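Protein F01G10.3, confirmed by transcript evidence (Caenorhabditis elegans, PDB 3K6J) probably works as the NAD+-dependent 3-hydroxyacyl-CoA dehydrogenase part of a multifunctional enzyme, built on a Rossmann fold and carrying a bound zinc ion. Local coordinates at residues 58-63 with 136-141; 366-371 with 435-440; 73-78 with 113-118. One frame throughout, in Å; residues are numbered along the deposited sequence.

Contact 1 (58-63 with 136-141)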
ATOM      1  N   ALA A  58      15.079  15.098  -6.562  1.00 22.01           N
ATOM      2  CA  ALA A  58      16.188  14.239  -6.242  1.00 22.11           C
ATOM      3  C   ALA A  58      15.732  13.193  -5.253  1.00 21.08           C
ATOM      4  O   ALA A  58      14.963  13.474  -4.349  1.00 21.30           O
ATOM      5  CB  ALA A  58      17.426  15.029  -5.695  1.00 21.12           C
ATOM      6  N   ILE A  59      16.175  11.975  -5.484  1.00 21.42           N
ATOM      7  CA  ILE A  59      15.869  10.850  -4.633  1.00 21.82           C
ATOM      8  C   ILE A  59      17.234  10.356  -4.142  1.00 22.89           C
ATOM      9  O   ILE A  59      18.104   9.990  -4.958  1.00 22.78           O
ATOM     10  CB  ILE A  59      15.171   9.712  -5.408  1.00 21.71           C
ATOM     11  CG1 ILE A  59      13.842  10.173  -6.083  1.00 20.32           C
ATOM     12  CG2 ILE A  59      15.005   8.487  -4.498  1.00 20.80           C
ATOM     13  CD1 ILE A  59      12.676  10.472  -5.118  1.00 17.83           C
ATOM     14  N   ILE A  60      17.432  10.360  -2.826  1.00 22.85           N
ATOM     15  CA  ILE A  60      18.725   9.969  -2.290  1.00 24.47           C
ATOM     16  C   ILE A  60      18.653   8.544  -1.798  1.00 24.75           C
ATOM     17  O   ILE A  60      17.809   8.208  -0.941  1.00 25.88           O
ATOM     18  CB  ILE A  60      19.199  10.943  -1.186  1.00 24.94           C
ATOM     19  CG1 ILE A  60      19.116  12.384  -1.692  1.00 24.86           C
ATOM     20  CG2 ILE A  60      20.645  10.639  -0.758  1.00 24.57           C
ATOM     21  CD1 ILE A  60      19.282  13.424  -0.579  1.00 29.23           C
ATOM     22  N   GLY A  61      19.504   7.692  -2.370  1.00 24.65           N
ATOM     23  CA  GLY A  61      19.525   6.271  -2.018  1.00 24.39           C
ATOM     24  C   GLY A  61      19.039   5.390  -3.158  1.00 25.26           C
ATOM     25  O   GLY A  61      17.943   5.616  -3.700  1.00 24.92           O
ATOM     26  N   GLY A  62      19.835   4.369  -3.508  1.00 24.78           N
ATOM     27  CA  GLY A  62      19.515   3.472  -4.628  1.00 24.22           C
ATOM     28  C   GLY A  62      18.974   2.085  -4.286  1.00 24.81           C
ATOM     29  O   GLY A  62      19.092   1.133  -5.083  1.00 24.71           O
ATOM     30  N   GLY A  63      18.398   1.951  -3.097  1.00 25.17           N
ATOM     31  CA  GLY A  63      17.589   0.779  -2.749  1.00 25.02           C
ATOM     32  C   GLY A  63      16.289   0.672  -3.554  1.00 25.56           C
ATOM     33  O   GLY A  63      16.014   1.466  -4.452  1.00 25.63           O
ATOM     34  N   GLU A 136      14.772  11.584   0.731  1.00 25.70           N
ATOM     35  CA  GLU A 136      15.773  10.671   1.258  1.00 25.53           C
ATOM     36  C   GLU A 136      15.140   9.277   1.460  1.00 25.12           C
ATOM     37  O   GLU A 136      14.084   9.129   2.065  1.00 24.66           O
ATOM     38  CB  GLU A 136      16.284  11.274   2.580  1.00 26.11           C
ATOM     39  CG  GLU A 136      17.052  10.394   3.498  1.00 27.74           C
ATOM     40  CD  GLU A 136      16.204   9.442   4.254  1.00 28.61           C
ATOM     41  OE1 GLU A 136      15.130   9.809   4.792  1.00 31.73           O
ATOM     42  OE2 GLU A 136      16.612   8.289   4.295  1.00 29.04           O
ATOM     43  N   SER A 137      15.810   8.263   0.948  1.00 25.27           N
ATOM     44  CA  SER A 137      15.428   6.883   1.144  1.00 25.79           C
ATOM     45  C   SER A 137      16.669   6.039   1.505  1.00 25.82           C
ATOM     46  O   SER A 137      16.878   4.943   0.945  1.00 24.95           O
ATOM     47  CB  SER A 137      14.854   6.346  -0.169  1.00 25.68           C
ATOM     48  OG  SER A 137      14.184   5.127   0.088  1.00 28.64           O
ATOM     49  N   VAL A 138      17.506   6.565   2.396  1.00 26.25           N
ATOM     50  CA  VAL A 138      18.697   5.837   2.876  1.00 26.64           C
ATOM     51  C   VAL A 138      18.383   4.887   4.037  1.00 27.54           C
ATOM     52  O   VAL A 138      17.213   4.808   4.503  1.00 26.95           O
ATOM     53  CB  VAL A 138      19.890   6.772   3.222  1.00 26.54           C
ATOM     54  CG1 VAL A 138      20.268   7.586   2.027  1.00 24.68           C
ATOM     55  CG2 VAL A 138      19.571   7.693   4.439  1.00 26.42           C
ATOM     56  N   ILE A 139      19.414   4.167   4.499  1.00 27.86           N
ATOM     57  CA  ILE A 139      19.284   3.263   5.657  1.00 28.83           C
ATOM     58  C   ILE A 139      18.805   4.011   6.895  1.00 29.37           C
ATOM     59  O   ILE A 139      19.022   5.226   7.028  1.00 28.72           O
ATOM     60  CB  ILE A 139      20.612   2.537   6.030  1.00 29.36           C
ATOM     61  CG1 ILE A 139      21.778   3.552   6.196  1.00 29.13           C
ATOM     62  CG2 ILE A 139      20.904   1.419   5.013  1.00 28.38           C
ATOM     63  CD1 ILE A 139      22.964   3.048   7.098  1.00 32.06           C
ATOM     64  N   GLU A 140      18.144   3.271   7.782  1.00 30.41           N
ATOM     65  CA  GLU A 140      17.550   3.813   8.999  1.00 32.08           C
ATOM     66  C   GLU A 140      18.598   4.144  10.081  1.00 33.09           C
ATOM     67  O   GLU A 140      18.671   3.479  11.110  1.00 34.23           O
ATOM     68  CB  GLU A 140      16.484   2.837   9.537  1.00 32.21           C
ATOM     69  CG  GLU A 140      15.342   2.517   8.515  1.00 31.71           C
ATOM     70  CD  GLU A 140      14.266   3.621   8.389  1.00 31.23           C
ATOM     71  OE1 GLU A 140      14.593   4.827   8.312  1.00 27.99           O
ATOM     72  OE2 GLU A 140      13.067   3.257   8.359  1.00 32.48           O
ATOM     73  N   ASP A 141      19.367   5.202   9.846  1.00 33.66           N
ATOM     74  CA  ASP A 141      20.419   5.658  10.743  1.00 34.51           C
ATOM     75  C   ASP A 141      20.092   7.110  10.989  1.00 34.24           C
ATOM     76  O   ASP A 141      20.191   7.953  10.085  1.00 34.86           O
ATOM     77  CB  ASP A 141      21.801   5.503  10.074  1.00 34.98           C
ATOM     78  CG  ASP A 141      22.989   5.937  10.975  1.00 37.92           C
ATOM     79  OD1 ASP A 141      22.885   6.906  11.755  1.00 38.81           O
ATOM     80  OD2 ASP A 141      24.082   5.316  10.858  1.00 42.27           O
TER
HETATM   81  O   HOH W   1      18.836   2.761  -0.024  1.00 32.38           O

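Contact 2 (366-371 with 435-440)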
ATOM      1  N   THR A 366     -13.687  -7.294   6.923  1.00 26.05           N
ATOM      2  CA  THR A 366     -12.613  -6.339   6.697  1.00 24.57           C
ATOM      3  C   THR A 366     -13.112  -4.928   6.969  1.00 24.61           C
ATOM      4  O   THR A 366     -12.430  -4.135   7.678  1.00 25.21           O
ATOM      5  CB  THR A 366     -12.060  -6.497   5.290  1.00 24.86           C
ATOM      6  OG1 THR A 366     -11.654  -7.854   5.125  1.00 24.27           O
ATOM      7  CG2 THR A 366     -10.870  -5.576   5.054  1.00 23.91           C
ATOM      8  N   VAL A 367     -14.310  -4.619   6.468  1.00 24.07           N
ATOM      9  CA  VAL A 367     -14.931  -3.324   6.753  1.00 25.22           C
ATOM     10  C   VAL A 367     -15.048  -3.086   8.272  1.00 25.67           C
ATOM     11  O   VAL A 367     -14.719  -2.007   8.782  1.00 24.51           O
ATOM     12  CB  VAL A 367     -16.308  -3.160   6.069  1.00 25.41           C
ATOM     13  CG1 VAL A 367     -17.011  -1.860   6.554  1.00 25.47           C
ATOM     14  CG2 VAL A 367     -16.160  -3.164   4.555  1.00 24.77           C
ATOM     15  N   ASN A 368     -15.489  -4.130   8.982  1.00 26.79           N
ATOM     16  CA  ASN A 368     -15.665  -4.066  10.424  1.00 26.56           C
ATOM     17  C   ASN A 368     -14.351  -3.791  11.161  1.00 27.11           C
ATOM     18  O   ASN A 368     -14.336  -2.989  12.083  1.00 27.87           O
ATOM     19  CB  ASN A 368     -16.350  -5.353  10.943  1.00 26.32           C
ATOM     20  CG  ASN A 368     -16.597  -5.306  12.439  1.00 26.83           C
ATOM     21  OD1 ASN A 368     -16.007  -6.067  13.198  1.00 29.93           O
ATOM     22  ND2 ASN A 368     -17.420  -4.364  12.871  1.00 24.73           N
ATOM     23  N   GLU A 369     -13.264  -4.461  10.759  1.00 27.40           N
ATOM     24  CA  GLU A 369     -11.925  -4.193  11.288  1.00 27.98           C
ATOM     25  C   GLU A 369     -11.451  -2.741  11.061  1.00 28.38           C
ATOM     26  O   GLU A 369     -10.824  -2.133  11.932  1.00 30.03           O
ATOM     27  CB  GLU A 369     -10.895  -5.176  10.710  1.00 27.81           C
ATOM     28  CG  GLU A 369      -9.462  -4.927  11.196  1.00 28.04           C
ATOM     29  CD  GLU A 369      -9.300  -5.163  12.710  1.00 30.97           C
ATOM     30  OE1 GLU A 369      -8.280  -4.725  13.273  1.00 32.74           O
ATOM     31  OE2 GLU A 369     -10.191  -5.762  13.352  1.00 29.96           O
ATOM     32  N   GLY A 370     -11.762  -2.170   9.910  1.00 28.62           N
ATOM     33  CA  GLY A 370     -11.510  -0.746   9.713  1.00 28.12           C
ATOM     34  C   GLY A 370     -12.164   0.093  10.802  1.00 28.50           C
ATOM     35  O   GLY A 370     -11.534   0.989  11.369  1.00 27.84           O
ATOM     36  N   TYR A 371     -13.438  -0.187  11.098  1.00 28.98           N
ATOM     37  CA  TYR A 371     -14.145   0.576  12.146  1.00 29.01           C
ATOM     38  C   TYR A 371     -13.528   0.332  13.517  1.00 29.97           C
ATOM     39  O   TYR A 371     -13.430   1.226  14.332  1.00 30.79           O
ATOM     40  CB  TYR A 371     -15.640   0.286  12.108  1.00 28.22           C
ATOM     41  CG  TYR A 371     -16.305   1.099  11.032  1.00 25.86           C
ATOM     42  CD1 TYR A 371     -16.663   0.534   9.814  1.00 23.33           C
ATOM     43  CD2 TYR A 371     -16.532   2.442  11.221  1.00 23.07           C
ATOM     44  CE1 TYR A 371     -17.257   1.309   8.829  1.00 24.65           C
ATOM     45  CE2 TYR A 371     -17.120   3.217  10.251  1.00 23.99           C
ATOM     46  CZ  TYR A 371     -17.472   2.658   9.062  1.00 22.78           C
ATOM     47  OH  TYR A 371     -18.056   3.469   8.115  1.00 22.61           O
ATOM     48  N   ASP A 435     -18.584  -0.889  17.762  1.00 42.52           N
ATOM     49  CA  ASP A 435     -19.445   0.249  18.101  1.00 42.02           C
ATOM     50  C   ASP A 435     -19.392   1.366  17.068  1.00 41.52           C
ATOM     51  O   ASP A 435     -20.429   1.946  16.754  1.00 41.53           O
ATOM     52  CB  ASP A 435     -19.117   0.806  19.497  1.00 42.40           C
ATOM     53  CG  ASP A 435     -19.518  -0.152  20.629  1.00 43.62           C
ATOM     54  OD1 ASP A 435     -20.444  -0.960  20.434  1.00 45.64           O
ATOM     55  OD2 ASP A 435     -18.904  -0.105  21.719  1.00 44.45           O
ATOM     56  N   ALA A 436     -18.206   1.665  16.525  1.00 41.07           N
ATOM     57  CA  ALA A 436     -18.082   2.726  15.497  1.00 40.41           C
ATOM     58  C   ALA A 436     -18.817   2.367  14.202  1.00 40.07           C
ATOM     59  O   ALA A 436     -19.284   3.244  13.475  1.00 39.41           O
ATOM     60  CB  ALA A 436     -16.610   3.054  15.206  1.00 40.49           C
ATOM     61  N   LEU A 437     -18.913   1.076  13.912  1.00 40.45           N
ATOM     62  CA  LEU A 437     -19.673   0.635  12.739  1.00 41.63           C
ATOM     63  C   LEU A 437     -21.171   0.849  12.985  1.00 41.84           C
ATOM     64  O   LEU A 437     -21.841   1.492  12.167  1.00 41.50           O
ATOM     65  CB  LEU A 437     -19.374  -0.831  12.369  1.00 41.11           C
ATOM     66  CG  LEU A 437     -19.749  -1.260  10.938  1.00 41.45           C
ATOM     67  CD1 LEU A 437     -19.084  -2.588  10.568  1.00 40.67           C
ATOM     68  CD2 LEU A 437     -21.249  -1.369  10.745  1.00 42.58           C
ATOM     69  N   LYS A 438     -21.663   0.306  14.113  1.00 42.98           N
ATOM     70  CA  LYS A 438     -23.045   0.529  14.622  1.00 43.81           C
ATOM     71  C   LYS A 438     -23.378   2.016  14.605  1.00 43.91           C
ATOM     72  O   LYS A 438     -24.435   2.414  14.098  1.00 44.29           O
ATOM     73  CB  LYS A 438     -23.215  -0.001  16.059  1.00 43.92           C
ATOM     74  CG  LYS A 438     -23.310  -1.514  16.213  1.00 45.62           C
ATOM     75  CD  LYS A 438     -22.579  -1.976  17.474  1.00 46.56           C
ATOM     76  CE  LYS A 438     -23.463  -1.959  18.723  1.00 50.07           C
ATOM     77  NZ  LYS A 438     -23.849  -3.352  19.107  1.00 50.03           N
ATOM     78  N   THR A 439     -22.451   2.825  15.133  1.00 44.02           N
ATOM     79  CA  THR A 439     -22.581   4.289  15.150  1.00 44.10           C
ATOM     80  C   THR A 439     -22.767   4.884  13.761  1.00 44.10           C
ATOM     81  O   THR A 439     -23.741   5.585  13.522  1.00 45.00           O
ATOM     82  CB  THR A 439     -21.407   4.978  15.894  1.00 43.97           C
ATOM     83  OG1 THR A 439     -21.583   4.795  17.303  1.00 43.26           O
ATOM     84  CG2 THR A 439     -21.339   6.496  15.573  1.00 43.14           C
ATOM     85  N   ALA A 440     -21.849   4.594  12.845  1.00 43.91           N
ATOM     86  CA  ALA A 440     -21.955   5.109  11.479  1.00 43.46           C
ATOM     87  C   ALA A 440     -23.207   4.591  10.738  1.00 43.55           C
ATOM     88  O   ALA A 440     -23.744   5.284   9.885  1.00 43.53           O
ATOM     89  CB  ALA A 440     -20.698   4.788  10.698  1.00 43.14           C
TER

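Contact 3 (73-78 with 113-118)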
ATOM      1  N   PHE A  73       8.839   9.518 -10.766  1.00 20.87           N
ATOM      2  CA  PHE A  73       9.054  10.908 -11.173  1.00 22.35           C
ATOM      3  C   PHE A  73       9.568  11.020 -12.629  1.00 22.96           C
ATOM      4  O   PHE A  73       9.156  11.899 -13.372  1.00 23.34           O
ATOM      5  CB  PHE A  73       9.998  11.637 -10.200  1.00 21.52           C
ATOM      6  CG  PHE A  73       9.338  12.055  -8.927  1.00 21.07           C
ATOM      7  CD1 PHE A  73       8.571  13.225  -8.876  1.00 20.35           C
ATOM      8  CD2 PHE A  73       9.464  11.277  -7.773  1.00 21.47           C
ATOM      9  CE1 PHE A  73       7.945  13.615  -7.705  1.00 20.62           C
ATOM     10  CE2 PHE A  73       8.851  11.666  -6.566  1.00 19.84           C
ATOM     11  CZ  PHE A  73       8.101  12.838  -6.529  1.00 20.44           C
ATOM     12  N   GLY A  74      10.470  10.125 -13.009  1.00 23.74           N
ATOM     13  CA  GLY A  74      11.020  10.130 -14.346  1.00 25.46           C
ATOM     14  C   GLY A  74       9.971   9.836 -15.408  1.00 25.74           C
ATOM     15  O   GLY A  74       9.988  10.442 -16.475  1.00 25.89           O
ATOM     16  N   LEU A  75       9.052   8.921 -15.101  1.00 26.80           N
ATOM     17  CA  LEU A  75       7.986   8.515 -16.022  1.00 27.18           C
ATOM     18  C   LEU A  75       7.079   9.701 -16.344  1.00 27.43           C
ATOM     19  O   LEU A  75       6.499   9.772 -17.419  1.00 26.90           O
ATOM     20  CB  LEU A  75       7.181   7.365 -15.404  1.00 27.82           C
ATOM     21  CG  LEU A  75       6.111   6.616 -16.237  1.00 29.35           C
ATOM     22  CD1 LEU A  75       6.682   6.003 -17.534  1.00 26.68           C
ATOM     23  CD2 LEU A  75       5.439   5.503 -15.408  1.00 30.02           C
ATOM     24  N   ALA A  76       6.972  10.633 -15.403  1.00 27.01           N
ATOM     25  CA  ALA A  76       6.120  11.793 -15.573  1.00 27.70           C
ATOM     26  C   ALA A  76       6.790  12.924 -16.373  1.00 28.40           C
ATOM     27  O   ALA A  76       6.186  13.958 -16.584  1.00 28.78           O
ATOM     28  CB  ALA A  76       5.682  12.306 -14.219  1.00 26.96           C
ATOM     29  N   GLY A  77       8.038  12.734 -16.789  1.00 29.02           N
ATOM     30  CA  GLY A  77       8.797  13.783 -17.484  1.00 30.06           C
ATOM     31  C   GLY A  77       9.456  14.810 -16.576  1.00 30.60           C
ATOM     32  O   GLY A  77       9.774  15.928 -17.001  1.00 31.44           O
ATOM     33  N   ILE A  78       9.652  14.459 -15.311  1.00 30.61           N
ATOM     34  CA  ILE A  78      10.300  15.374 -14.388  1.00 30.33           C
ATOM     35  C   ILE A  78      11.767  14.971 -14.256  1.00 30.19           C
ATOM     36  O   ILE A  78      12.073  13.790 -14.007  1.00 30.04           O
ATOM     37  CB  ILE A  78       9.576  15.414 -12.996  1.00 30.94           C
ATOM     38  CG1 ILE A  78       8.161  15.991 -13.155  1.00 30.60           C
ATOM     39  CG2 ILE A  78      10.384  16.228 -11.962  1.00 29.35           C
ATOM     40  CD1 ILE A  78       7.194  15.592 -12.055  1.00 30.57           C
ATOM     41  N   GLU A 113      12.015   4.367 -22.049  1.00 31.73           N
ATOM     42  CA  GLU A 113      12.653   5.404 -22.836  1.00 32.32           C
ATOM     43  C   GLU A 113      12.424   6.767 -22.189  1.00 32.02           C
ATOM     44  O   GLU A 113      13.365   7.551 -22.029  1.00 31.68           O
ATOM     45  CB  GLU A 113      12.094   5.385 -24.266  1.00 33.26           C
ATOM     46  CG  GLU A 113      12.901   6.186 -25.295  1.00 36.06           C
ATOM     47  CD  GLU A 113      12.311   6.088 -26.708  1.00 39.43           C
ATOM     48  OE1 GLU A 113      12.114   7.131 -27.364  1.00 39.21           O
ATOM     49  OE2 GLU A 113      12.026   4.964 -27.167  1.00 43.17           O
ATOM     50  N   LYS A 114      11.174   7.043 -21.809  1.00 31.60           N
ATOM     51  CA  LYS A 114      10.821   8.313 -21.155  1.00 31.49           C
ATOM     52  C   LYS A 114      11.513   8.473 -19.779  1.00 30.81           C
ATOM     53  O   LYS A 114      12.014   9.546 -19.465  1.00 30.76           O
ATOM     54  CB  LYS A 114       9.307   8.429 -21.011  1.00 31.85           C
ATOM     55  CG  LYS A 114       8.795   9.836 -20.797  1.00 33.92           C
ATOM     56  CD  LYS A 114       7.308   9.773 -20.526  1.00 38.46           C
ATOM     57  CE  LYS A 114       6.614  11.101 -20.751  1.00 40.72           C
ATOM     58  NZ  LYS A 114       7.352  12.230 -20.163  1.00 42.26           N
ATOM     59  N   ILE A 115      11.536   7.410 -18.977  1.00 29.78           N
ATOM     60  CA  ILE A 115      12.245   7.427 -17.690  1.00 29.18           C
ATOM     61  C   ILE A 115      13.716   7.795 -17.907  1.00 29.79           C
ATOM     62  O   ILE A 115      14.202   8.748 -17.312  1.00 30.13           O
ATOM     63  CB  ILE A 115      12.130   6.077 -16.931  1.00 28.54           C
ATOM     64  CG1 ILE A 115      10.668   5.801 -16.571  1.00 27.93           C
ATOM     65  CG2 ILE A 115      12.991   6.082 -15.668  1.00 26.25           C
ATOM     66  CD1 ILE A 115      10.387   4.373 -16.143  1.00 28.46           C
ATOM     67  N   ASN A 116      14.407   7.038 -18.761  1.00 29.94           N
ATOM     68  CA  ASN A 116      15.822   7.271 -19.086  1.00 30.19           C
ATOM     69  C   ASN A 116      16.194   8.660 -19.622  1.00 30.56           C
ATOM     70  O   ASN A 116      17.285   9.152 -19.365  1.00 30.29           O
ATOM     71  CB  ASN A 116      16.353   6.170 -20.009  1.00 30.25           C
ATOM     72  CG  ASN A 116      16.451   4.822 -19.300  1.00 30.19           C
ATOM     73  OD1 ASN A 116      16.539   4.764 -18.077  1.00 32.72           O
ATOM     74  ND2 ASN A 116      16.425   3.735 -20.061  1.00 31.24           N
ATOM     75  N   ALA A 117      15.278   9.298 -20.339  1.00 31.08           N
ATOM     76  CA  ALA A 117      15.513  10.639 -20.846  1.00 32.19           C
ATOM     77  C   ALA A 117      15.401  11.693 -19.728  1.00 33.18           C
ATOM     78  O   ALA A 117      15.734  12.873 -19.938  1.00 33.85           O
ATOM     79  CB  ALA A 117      14.520  10.945 -21.948  1.00 31.80           C
ATOM     80  N   ASN A 118      14.899  11.263 -18.565  1.00 32.85           N
ATOM     81  CA  ASN A 118      14.627  12.151 -17.443  1.00 33.41           C
ATOM     82  C   ASN A 118      15.415  11.804 -16.188  1.00 33.33           C
ATOM     83  O   ASN A 118      15.558  12.630 -15.300  1.00 33.58           O
ATOM     84  CB  ASN A 118      13.135  12.142 -17.117  1.00 33.18           C
ATOM     85  CG  ASN A 118      12.320  12.840 -18.158  1.00 33.25           C
ATOM     86  OD1 ASN A 118      11.664  12.197 -18.980  1.00 34.20           O
ATOM     87  ND2 ASN A 118      12.354  14.162 -18.141  1.00 29.22           N
TER

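Contact 1 (58-63 with 136-141)
Ile60 and Ser137 meet where two parallel strands of the Rossmann sheet run out: the amide of Ser137 donates to Ile60 O at 2.8 Å, with an N-H...O angle of 156°. Ser137 also lays its CB against that carbonyl oxygen, while its OG, anti to the backbone N (chi1 -166°), finds Asn165 OD1 elsewhere. Beside this bond Ile60 and Val138 stand alongside each other and point the same way, the methyl CG2 of Ile60 lying 4.1 Å from CG1 of Val138. Ile60 presents that methyl because its CG2 is the branch opposite the backbone N, with CG1 beside the backbone N (chi1 -51°). Glu136 folds its carboxylate back over its own chain. There OE2 accepts the amide of Val138 at 2.7 Å, on the anti side and tilted out of the carboxylate plane, and also forms a salt bridge with Lys145, while OE1 bonds Thr164 OG1. Gly61, with positive phi, faces Ser137 O and has no side chain to press on it. A water bridges Gly63 N (accepting, 3.2 Å) and Ser137 O (donating, 3.1 Å). Gly61 and Gly63 fit the GxGxxG pattern of dinucleotide-binding folds, so the glycine turn at the strand ends probably borders the NAD+ site, as in other Rossmann dehydrogenases. Ile60 and Glu136 face helix 142-153, touching Leu152, Leu148 and Phe149, whereas Ile59 and Ser137 pack on Met69 of helix 64-75; strand 79-83 pairs with strand 56-60 along its other edge.

Contact 2 (366-371 with 435-440)
Tyr371 lays one ring face over the backbone of Leu437, making a CH-pi contact: Leu437 CA sits 4.1 Å from the ring centroid and 22° off its normal, displaced toward the rim. The two side chains cross at about a right angle, with Leu437 CG 3.7 Å from Tyr371 CD1. Tyr371 reaches this position with CG on the backbone N side of its CB (chi1 -81°), which carries the ring across to the second helix. Farther out, Ala440 CB lies 3.9 Å from Tyr371 OH, approaching obliquely, and that hydroxyl is held by a hydrogen bond with Trp395 NE1. At the other end, Ala436 CB rests 3.8 Å from Tyr371 O, while Val367 CG1, one turn earlier in the same helix, meets the ring edge in plane. Leu437 extends away from Tyr371 toward Asn368 and crosses that side chain nearly perpendicularly, its CD1 3.7 Å from Asn368 CA. With CG anti to its own backbone N (chi1 -161°), Leu437 reaches past the Tyr371 ring to touch Asn368. Van der Waals and CH-pi contacts do the holding, without a hydrogen bond between the segments; the axes of 366-371 and 435-440, 8.7 Å apart at closest approach, run almost at right angles. The short helix 435-440 so lies across helix 355-375 near the chain's C terminus, with Ala436 N bonded to Glu375 OE1 of the longer helix. Helix 412-424 closes over Leu437 through Ala415 and Leu418, Leu411 touches both Tyr371 and Ala440, and helix 234-253 packs along the Thr366 and Glu369 flank.

Contact 3 (73-78 with 113-118)
Gly74 and Ile115 bring two helices of the Rossmann-type NAD-binding domain together near their C-terminal ends, beside a Schellman motif that finishes helix 64-75 at Gly77. The packing is tightest here: the two CA atoms are only 4.5 Å apart, an approach eased by the absence of a side chain on Gly74. Ile115 also reaches the next residue, its CG1 lying 4.0 Å from Leu75 CB, and the two side chains cross obliquely. Ile115 can do this because CG1 sits on the backbone N side of its CB (chi1 -64°), leaving CG2 to lie near Gly74. Asn118 wedges in between Gly74 and the Gly77-Ile78 turn: its CB touches Gly74 O and comes to 3.7 Å from Ile78 O, while its amide group lies against the CA of Gly77. Which way round that amide sits is doubtful, since OD1 as modelled comes close to other acceptors. The backbone of Asn118 also bonds Thr80, so this part of the contact leads directly into the pairing of strands 79-83 and 119-122.

The other side is looser and faces solvent. Lys114, an exposed residue, stretches out from its helix with CG anti to the backbone N and a single bend at the end (chi4 -45°). NZ comes to rest 3.4 Å from Gly77 CA. The C-terminal end of helix 64-75 may favour the positive charge there, but no carbonyl of the turn bonds it. Gly77 has no side chain to stand in the way of NZ; its positive phi belongs to the Schellman turn. The polar groups do not lock together across this contact, and the lysine chain simply runs past the helix end, with Lys114 CD 3.2 Å from Leu75 O.

Following the chain from the N terminus, strand 56-60 and the glycine turn open contact 1, and helix 64-75 comes straight after to open contact 3. Contact 3 closes first, when helix 109-116 returns to the end of helix 64-75. Contact 1 closes later at 136-141, so the smaller loop lies within the larger one. The two touch where Ile59 CD1 meets Phe73 CD2, at 4.2 Å, and both tie together parts of the NAD-binding domain. Contact 2 follows in series, joining helix 355-375 to the C-terminal helix 435-440 on the opposite side of the chain's centre, about 38 Å from contact 1 between centres.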